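Local coordinates for protein glutathione S-transferase (Bombyx mori, PDB 4E8H) that probably transfers glutathione to electrophilic compounds, working as a homodimer that binds the tripeptide at its thioredoxin-like domain, at residues 152-156 against 157-161. Numbering follows the deposited sequence.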
ATOM      1  N   PHE B 152     -15.579  -6.211 -11.904  1.00 12.73           N
ATOM      2  CA  PHE B 152     -14.185  -6.191 -11.455  1.00 12.06           C
ATOM      3  C   PHE B 152     -14.050  -5.328 -10.202  1.00 11.72           C
ATOM      4  O   PHE B 152     -14.962  -4.565  -9.882  1.00 11.46           O
ATOM      5  CB  PHE B 152     -13.261  -5.726 -12.586  1.00 11.97           C
ATOM      6  CG  PHE B 152     -13.233  -6.669 -13.759  1.00 11.70           C
ATOM      7  CD1 PHE B 152     -12.503  -7.854 -13.696  1.00 11.39           C
ATOM      8  CD2 PHE B 152     -13.951  -6.386 -14.917  1.00 11.45           C
ATOM      9  CE1 PHE B 152     -12.481  -8.738 -14.770  1.00 11.14           C
ATOM     10  CE2 PHE B 152     -13.933  -7.266 -16.001  1.00 11.32           C
ATOM     11  CZ  PHE B 152     -13.196  -8.443 -15.926  1.00 11.28           C
ATOM     12  N   VAL B 153     -12.928  -5.450  -9.495  1.00 11.50           N
ATOM     13  CA  VAL B 153     -12.801  -4.837  -8.162  1.00 11.45           C
ATOM     14  C   VAL B 153     -12.988  -3.317  -8.135  1.00 11.56           C
ATOM     15  O   VAL B 153     -13.505  -2.777  -7.157  1.00 11.58           O
ATOM     16  CB  VAL B 153     -11.492  -5.242  -7.417  1.00 11.50           C
ATOM     17  CG1 VAL B 153     -11.472  -6.741  -7.138  1.00 11.34           C
ATOM     18  CG2 VAL B 153     -10.246  -4.807  -8.188  1.00 11.15           C
ATOM     19  N   ALA B 154     -12.587  -2.638  -9.208  1.00 11.77           N
ATOM     20  CA  ALA B 154     -12.649  -1.179  -9.252  1.00 12.06           C
ATOM     21  C   ALA B 154     -13.742  -0.619 -10.166  1.00 12.33           C
ATOM     22  O   ALA B 154     -13.904   0.599 -10.260  1.00 12.43           O
ATOM     23  CB  ALA B 154     -11.291  -0.604  -9.630  1.00 12.02           C
ATOM     24  N   GLY B 155     -14.489  -1.498 -10.831  1.00 12.66           N
ATOM     25  CA  GLY B 155     -15.554  -1.063 -11.733  1.00 13.14           C
ATOM     26  C   GLY B 155     -15.803  -1.996 -12.904  1.00 13.48           C
ATOM     27  O   GLY B 155     -15.796  -3.217 -12.745  1.00 13.47           O
ATOM     28  N   GLU B 156     -16.011  -1.411 -14.083  1.00 13.82           N
ATOM     29  CA  GLU B 156     -16.445  -2.159 -15.269  1.00 14.13           C
ATOM     30  C   GLU B 156     -15.330  -2.912 -15.992  1.00 13.88           C
ATOM     31  O   GLU B 156     -15.590  -3.904 -16.676  1.00 13.90           O
ATOM     32  CB  GLU B 156     -17.177  -1.237 -16.256  1.00 14.42           C
ATOM     33  CG  GLU B 156     -18.549  -0.755 -15.778  1.00 15.65           C
ATOM     34  CD  GLU B 156     -19.493  -1.895 -15.419  1.00 17.37           C
ATOM     35  OE1 GLU B 156     -19.650  -2.832 -16.233  1.00 18.11           O
ATOM     36  OE2 GLU B 156     -20.085  -1.850 -14.320  1.00 18.27           O
ATOM     37  N   ASN B 157     -14.096  -2.442 -15.838  1.00 13.56           N
ATOM     38  CA  ASN B 157     -12.960  -3.023 -16.546  1.00 13.28           C
ATOM     39  C   ASN B 157     -11.910  -3.589 -15.594  1.00 12.79           C
ATOM     40  O   ASN B 157     -11.766  -3.107 -14.468  1.00 12.71           O
ATOM     41  CB  ASN B 157     -12.334  -1.977 -17.472  1.00 13.46           C
ATOM     42  CG  ASN B 157     -13.342  -1.370 -18.434  1.00 14.16           C
ATOM     43  OD1 ASN B 157     -13.944  -2.072 -19.248  1.00 15.10           O
ATOM     44  ND2 ASN B 157     -13.530  -0.057 -18.344  1.00 14.78           N
ATOM     45  N   MET B 158     -11.185  -4.612 -16.048  1.00 12.20           N
ATOM     46  CA  MET B 158     -10.088  -5.194 -15.272  1.00 11.60           C
ATOM     47  C   MET B 158      -8.956  -4.179 -15.096  1.00 11.00           C
ATOM     48  O   MET B 158      -8.631  -3.433 -16.025  1.00 10.93           O
ATOM     49  CB  MET B 158      -9.564  -6.473 -15.940  1.00 11.81           C
ATOM     50  CG  MET B 158      -8.612  -7.297 -15.071  1.00 12.37           C
ATOM     51  SD  MET B 158      -7.883  -8.723 -15.907  1.00 13.79           S
ATOM     52  CE  MET B 158      -6.694  -7.929 -16.990  1.00 13.61           C
ATOM     53  N   THR B 159      -8.377  -4.140 -13.896  1.00 10.21           N
ATOM     54  CA  THR B 159      -7.276  -3.227 -13.584  1.00  9.47           C
ATOM     55  C   THR B 159      -6.123  -3.974 -12.909  1.00  9.18           C
ATOM     56  O   THR B 159      -6.223  -5.179 -12.657  1.00  8.92           O
ATOM     57  CB  THR B 159      -7.740  -2.045 -12.685  1.00  9.43           C
ATOM     58  OG1 THR B 159      -8.240  -2.545 -11.439  1.00  9.14           O
ATOM     59  CG2 THR B 159      -8.823  -1.221 -13.379  1.00  9.22           C
ATOM     60  N   VAL B 160      -5.031  -3.263 -12.626  1.00  8.85           N
ATOM     61  CA  VAL B 160      -3.904  -3.842 -11.882  1.00  8.64           C
ATOM     62  C   VAL B 160      -4.346  -4.380 -10.517  1.00  8.46           C
ATOM     63  O   VAL B 160      -3.751  -5.327  -9.996  1.00  8.50           O
ATOM     64  CB  VAL B 160      -2.717  -2.849 -11.713  1.00  8.65           C
ATOM     65  CG1 VAL B 160      -2.045  -2.582 -13.054  1.00  8.66           C
ATOM     66  CG2 VAL B 160      -3.169  -1.540 -11.057  1.00  8.72           C
ATOM     67  N   ALA B 161      -5.397  -3.779  -9.958  1.00  8.24           N
ATOM     68  CA  ALA B 161      -5.964  -4.219  -8.687  1.00  8.10           C
ATOM     69  C   ALA B 161      -6.497  -5.654  -8.755  1.00  8.00           C
ATOM     70  O   ALA B 161      -6.243  -6.445  -7.846  1.00  8.04           O
ATOM     71  CB  ALA B 161      -7.039  -3.254  -8.213  1.00  8.12           C
TER
HETATM   72  O   HOH W   1     -11.016  -3.269 -11.587  1.00 11.25           O
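Phe152 lays its ring against Met158 just ahead of helix 160-174 in the all-helical C-terminal domain, where Thr159 at the N-cap and Asp162 make the N-capping-box arrangement known from glutathione transferases: Asp162 OD2 accepts from Thr159 N. The loop illustrates how a helix start is fixed by the residues before it together with an acid in its first turn. Phe152 and Gly155 bracket a type I turn, their backbones bonded to each other in both directions.

The phenylalanine shows the packing atom by atom. Its CB lies 3.6 Å from Asn157 O. With CG anti to the carbonyl carbon (chi1 -65°), the ring reaches under the Asn157-Met158 peptide: Met158 N sits over one face, offset toward the rim, 3.5 Å from CD2, with CG and CE2 also near it. CD1 and CE1 lie near Met158 CB, which stands 4.0 Å from the ring centroid and 15° off its normal, a CH-pi contact, and is still only 4.1 Å from CZ at the tip. Arg191, Thr192 and Met195 of helix 183-196 also touch the ring. A serine in place of Phe152 would probably leave Met158 CB and the Asn157-Met158 peptide without their aromatic floor, opening a gap toward helix 183-196.

Nearer the helix, Val153 CG2 meets Ala161 CB at 3.6 Å, while Asp162 OD1 accepts from Val153 N, tying the turn to the first helical residues. A water joins the two arms of the loop, accepting from Ala154 N and donating to Asn157 O, 3.0 Å away. It also accepts a hydrogen bond from Thr159 OG1, at 2.9 Å; that same OG1 accepts a weak, bent capping bond from Ala161 N at 3.4 Å.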